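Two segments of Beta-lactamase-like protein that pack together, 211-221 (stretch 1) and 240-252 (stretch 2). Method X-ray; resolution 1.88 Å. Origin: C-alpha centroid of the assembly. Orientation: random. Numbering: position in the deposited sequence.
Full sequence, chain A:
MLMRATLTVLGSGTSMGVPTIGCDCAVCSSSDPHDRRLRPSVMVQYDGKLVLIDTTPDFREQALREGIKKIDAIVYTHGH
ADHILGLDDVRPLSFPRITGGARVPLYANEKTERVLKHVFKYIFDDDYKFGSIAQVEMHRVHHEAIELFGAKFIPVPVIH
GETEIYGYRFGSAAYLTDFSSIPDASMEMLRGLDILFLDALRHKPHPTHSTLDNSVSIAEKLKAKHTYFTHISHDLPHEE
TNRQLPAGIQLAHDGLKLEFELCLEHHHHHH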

# COMPACT_ATOMS: atom_id res chain seq x y z
N THR A 211 14.88 20.16 7.87
CA THR A 211 15.96 20.01 6.90
C THR A 211 17.12 19.22 7.47
O THR A 211 17.23 19.06 8.69
CB THR A 211 16.52 21.37 6.43
OG1 THR A 211 17.15 22.04 7.53
CG2 THR A 211 15.41 22.24 5.86
N LEU A 212 17.98 18.76 6.58
CA LEU A 212 19.20 18.07 6.98
C LEU A 212 19.99 18.92 7.97
O LEU A 212 20.41 18.43 9.02
CB LEU A 212 20.07 17.76 5.75
CG LEU A 212 21.23 16.78 5.94
CD1 LEU A 212 20.70 15.38 6.24
CD2 LEU A 212 22.11 16.76 4.70
N ASP A 213 20.17 20.20 7.65
CA ASP A 213 21.00 21.08 8.48
C ASP A 213 20.35 21.28 9.85
O ASP A 213 21.01 21.26 10.90
CB ASP A 213 21.24 22.42 7.79
CG ASP A 213 22.19 23.32 8.55
OD1 ASP A 213 23.42 23.11 8.43
OD2 ASP A 213 21.71 24.23 9.26
N ASN A 214 19.03 21.48 9.83
CA ASN A 214 18.31 21.70 11.08
C ASN A 214 18.37 20.49 12.00
O ASN A 214 18.55 20.62 13.22
CB ASN A 214 16.85 22.06 10.79
CG ASN A 214 16.12 22.54 12.04
OD1 ASN A 214 16.54 23.51 12.66
ND2 ASN A 214 15.04 21.86 12.41
N SER A 215 18.24 19.32 11.40
CA SER A 215 18.21 18.09 12.17
C SER A 215 19.61 17.73 12.66
O SER A 215 19.76 17.14 13.72
CB SER A 215 17.59 16.96 11.35
OG SER A 215 16.19 17.19 11.28
N VAL A 216 20.63 18.12 11.90
CA VAL A 216 21.99 18.03 12.43
C VAL A 216 22.18 18.94 13.66
O VAL A 216 22.79 18.52 14.66
CB VAL A 216 23.04 18.38 11.35
CG1 VAL A 216 24.40 18.63 11.99
CG2 VAL A 216 23.13 17.25 10.30
N SER A 217 21.66 20.17 13.62
CA SER A 217 21.74 21.05 14.79
C SER A 217 21.05 20.48 16.04
O SER A 217 21.59 20.54 17.17
CB SER A 217 21.15 22.42 14.48
OG SER A 217 22.03 23.14 13.66
N ILE A 218 19.84 19.96 15.82
CA ILE A 218 19.11 19.29 16.89
C ILE A 218 19.91 18.10 17.42
O ILE A 218 20.05 17.92 18.64
CB ILE A 218 17.71 18.83 16.39
CG1 ILE A 218 16.83 20.06 16.12
CG2 ILE A 218 17.05 17.86 17.38
CD1 ILE A 218 15.55 19.76 15.31
N ALA A 219 20.45 17.30 16.50
CA ALA A 219 21.24 16.12 16.87
C ALA A 219 22.44 16.50 17.74
O ALA A 219 22.78 15.80 18.70
CB ALA A 219 21.71 15.37 15.61
N GLU A 220 23.07 17.62 17.41
CA GLU A 220 24.24 18.05 18.16
C GLU A 220 23.87 18.67 19.50
O GLU A 220 24.69 18.74 20.42
CB GLU A 220 25.08 19.00 17.30
CG GLU A 220 25.77 18.25 16.16
CD GLU A 220 26.60 19.14 15.25
OE1 GLU A 220 27.45 18.59 14.51
OE2 GLU A 220 26.40 20.37 15.26
N LYS A 221 22.62 19.11 19.64
CA LYS A 221 22.15 19.54 20.95
C LYS A 221 21.78 18.35 21.84
O LYS A 221 22.01 18.38 23.05
CB LYS A 221 20.95 20.48 20.82
CG LYS A 221 21.30 21.89 20.36
CD LYS A 221 20.02 22.69 20.10
CE LYS A 221 20.32 24.15 19.76
NZ LYS A 221 21.19 24.27 18.56
N GLU A 240 26.32 9.58 -0.55
CA GLU A 240 27.00 10.86 -0.67
C GLU A 240 26.71 11.73 0.54
O GLU A 240 27.59 12.45 1.01
CB GLU A 240 26.60 11.57 -1.96
CG GLU A 240 27.59 12.64 -2.37
CD GLU A 240 27.33 13.21 -3.75
OE1 GLU A 240 26.51 12.64 -4.51
OE2 GLU A 240 27.96 14.24 -4.07
N THR A 241 25.47 11.66 1.05
CA THR A 241 25.08 12.42 2.23
C THR A 241 25.75 11.86 3.46
O THR A 241 26.25 12.61 4.29
CB THR A 241 23.55 12.42 2.45
OG1 THR A 241 22.89 13.00 1.33
CG2 THR A 241 23.17 13.21 3.71
N ASN A 242 25.77 10.53 3.59
CA ASN A 242 26.36 9.93 4.79
C ASN A 242 27.87 10.14 4.87
O ASN A 242 28.43 10.24 5.97
CB ASN A 242 26.05 8.44 4.87
CG ASN A 242 24.70 8.18 5.50
OD1 ASN A 242 24.07 9.09 6.04
ND2 ASN A 242 24.24 6.94 5.43
N ARG A 243 28.52 10.23 3.72
CA ARG A 243 29.96 10.49 3.69
C ARG A 243 30.27 11.87 4.27
O ARG A 243 31.37 12.10 4.78
CB ARG A 243 30.49 10.35 2.26
CG ARG A 243 32.00 10.15 2.14
CD ARG A 243 32.36 9.40 0.85
NE ARG A 243 31.88 10.08 -0.35
CZ ARG A 243 30.96 9.58 -1.18
NH1 ARG A 243 30.44 8.38 -0.95
NH2 ARG A 243 30.58 10.27 -2.24
N GLN A 244 29.31 12.78 4.20
CA GLN A 244 29.54 14.17 4.59
C GLN A 244 29.06 14.54 6.00
O GLN A 244 29.43 15.60 6.51
CB GLN A 244 28.87 15.12 3.57
CG GLN A 244 29.66 15.35 2.27
CD GLN A 244 28.83 15.14 1.01
OE1 GLN A 244 27.69 15.59 0.91
NE2 GLN A 244 29.40 14.42 0.05
N LEU A 245 28.25 13.69 6.64
CA LEU A 245 27.68 14.00 7.96
C LEU A 245 28.69 13.82 9.10
O LEU A 245 29.66 13.09 8.96
CB LEU A 245 26.44 13.12 8.22
CG LEU A 245 25.20 13.44 7.40
CD1 LEU A 245 24.17 12.33 7.62
CD2 LEU A 245 24.61 14.80 7.76
N PRO A 246 28.45 14.49 10.24
CA PRO A 246 29.34 14.33 11.40
C PRO A 246 29.32 12.91 11.95
O PRO A 246 28.31 12.22 11.80
CB PRO A 246 28.76 15.31 12.43
CG PRO A 246 28.05 16.32 11.64
CD PRO A 246 27.49 15.60 10.44
N ALA A 247 30.41 12.50 12.59
CA ALA A 247 30.44 11.21 13.28
C ALA A 247 29.24 11.08 14.20
O ALA A 247 28.85 12.03 14.87
CB ALA A 247 31.74 11.04 14.07
N GLY A 248 28.63 9.90 14.21
CA GLY A 248 27.49 9.66 15.08
C GLY A 248 26.15 10.06 14.50
O GLY A 248 25.12 9.91 15.18
N ILE A 249 26.15 10.58 13.28
CA ILE A 249 24.93 11.02 12.61
C ILE A 249 24.86 10.43 11.21
O ILE A 249 25.80 10.58 10.43
CB ILE A 249 24.87 12.58 12.53
CG1 ILE A 249 24.98 13.19 13.93
CG2 ILE A 249 23.61 13.05 11.85
CD1 ILE A 249 25.01 14.73 13.94
N GLN A 250 23.78 9.72 10.88
CA GLN A 250 23.69 9.10 9.55
C GLN A 250 22.25 9.06 9.07
O GLN A 250 21.33 9.05 9.89
CB GLN A 250 24.24 7.66 9.58
CG GLN A 250 25.72 7.50 9.86
CD GLN A 250 26.61 7.83 8.66
OE1 GLN A 250 26.98 6.94 7.90
NE2 GLN A 250 26.96 9.10 8.52
N LEU A 251 22.04 9.02 7.75
CA LEU A 251 20.71 8.66 7.25
C LEU A 251 20.45 7.19 7.57
O LEU A 251 21.33 6.34 7.39
CB LEU A 251 20.60 8.87 5.72
CG LEU A 251 20.96 10.25 5.15
CD1 LEU A 251 20.75 10.24 3.64
CD2 LEU A 251 20.12 11.33 5.79
N ALA A 252 19.24 6.89 8.05
CA ALA A 252 18.81 5.49 8.16
C ALA A 252 18.65 4.84 6.78
O ALA A 252 18.70 5.52 5.75
CB ALA A 252 17.50 5.38 8.93

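The two stretches meet through side chains alone: no hydrogen bond crosses between them. Together they bury 303 Å², and every closest contact but one, Glu 220 OE1 to Pro 246 CG (3.7 Å), pairs carbon with carbon. Stretch 1 is helical from Leu 212 to Lys 221, held by i to i+4 backbone bonds such as Val 216 N to Leu 212 O (2.9 Å). At its start, Asn 214 N donates to Thr 211 OG1 (3.0 Å, 158° at the hydrogen), an N-cap that satisfies an amide the helix itself cannot. At closest approach the helix axis is 10.3 Å from that of strand 249-251, and their N-to-C directions differ by 142°, oblique but nearer antiparallel than parallel, with room between them for side chains.

Leu 212 covers the most surface, 59 Å². Its CA-to-CB bond points toward stretch 2, and its t, p rotamer sets CD2 3.8 Å from Thr 241 CG2, and CD1 lies 4.2 Å from Leu 245 CD2 and 4.1 Å from Leu 251 CD2. Thr 241 meets it with its methyl; its OG1 is hydrogen-bonded elsewhere in the structure.

Ile 249, at 58 Å², fills the other end. Its m, t conformation extends CD1 to 3.8 Å from Ala 219 CB. Ala 219 has only a methyl to place between the backbones, and Ala 219 CA and Ile 249 CA are 7.6 Å apart. The same CD1 is 4.2 Å from Glu 220 CG, an aliphatic part of a charged residue.

Val 216, one helical turn beyond Leu 212, bridges these groups. Its CG2 lies 3.8 Å from Leu 245 CD2, and its CG1 is 4.3 Å from Pro 246 CG and 4.4 Å from Ile 249 CD1. A type II turn runs from Pro 246 to Ile 249, closed by Ile 249 N to Pro 246 O (3.1 Å); the two residues at its ends both contact the helix. Gly 248 suits its phi/psi of 87/0°, where a CB would jam against the preceding carbonyl oxygen.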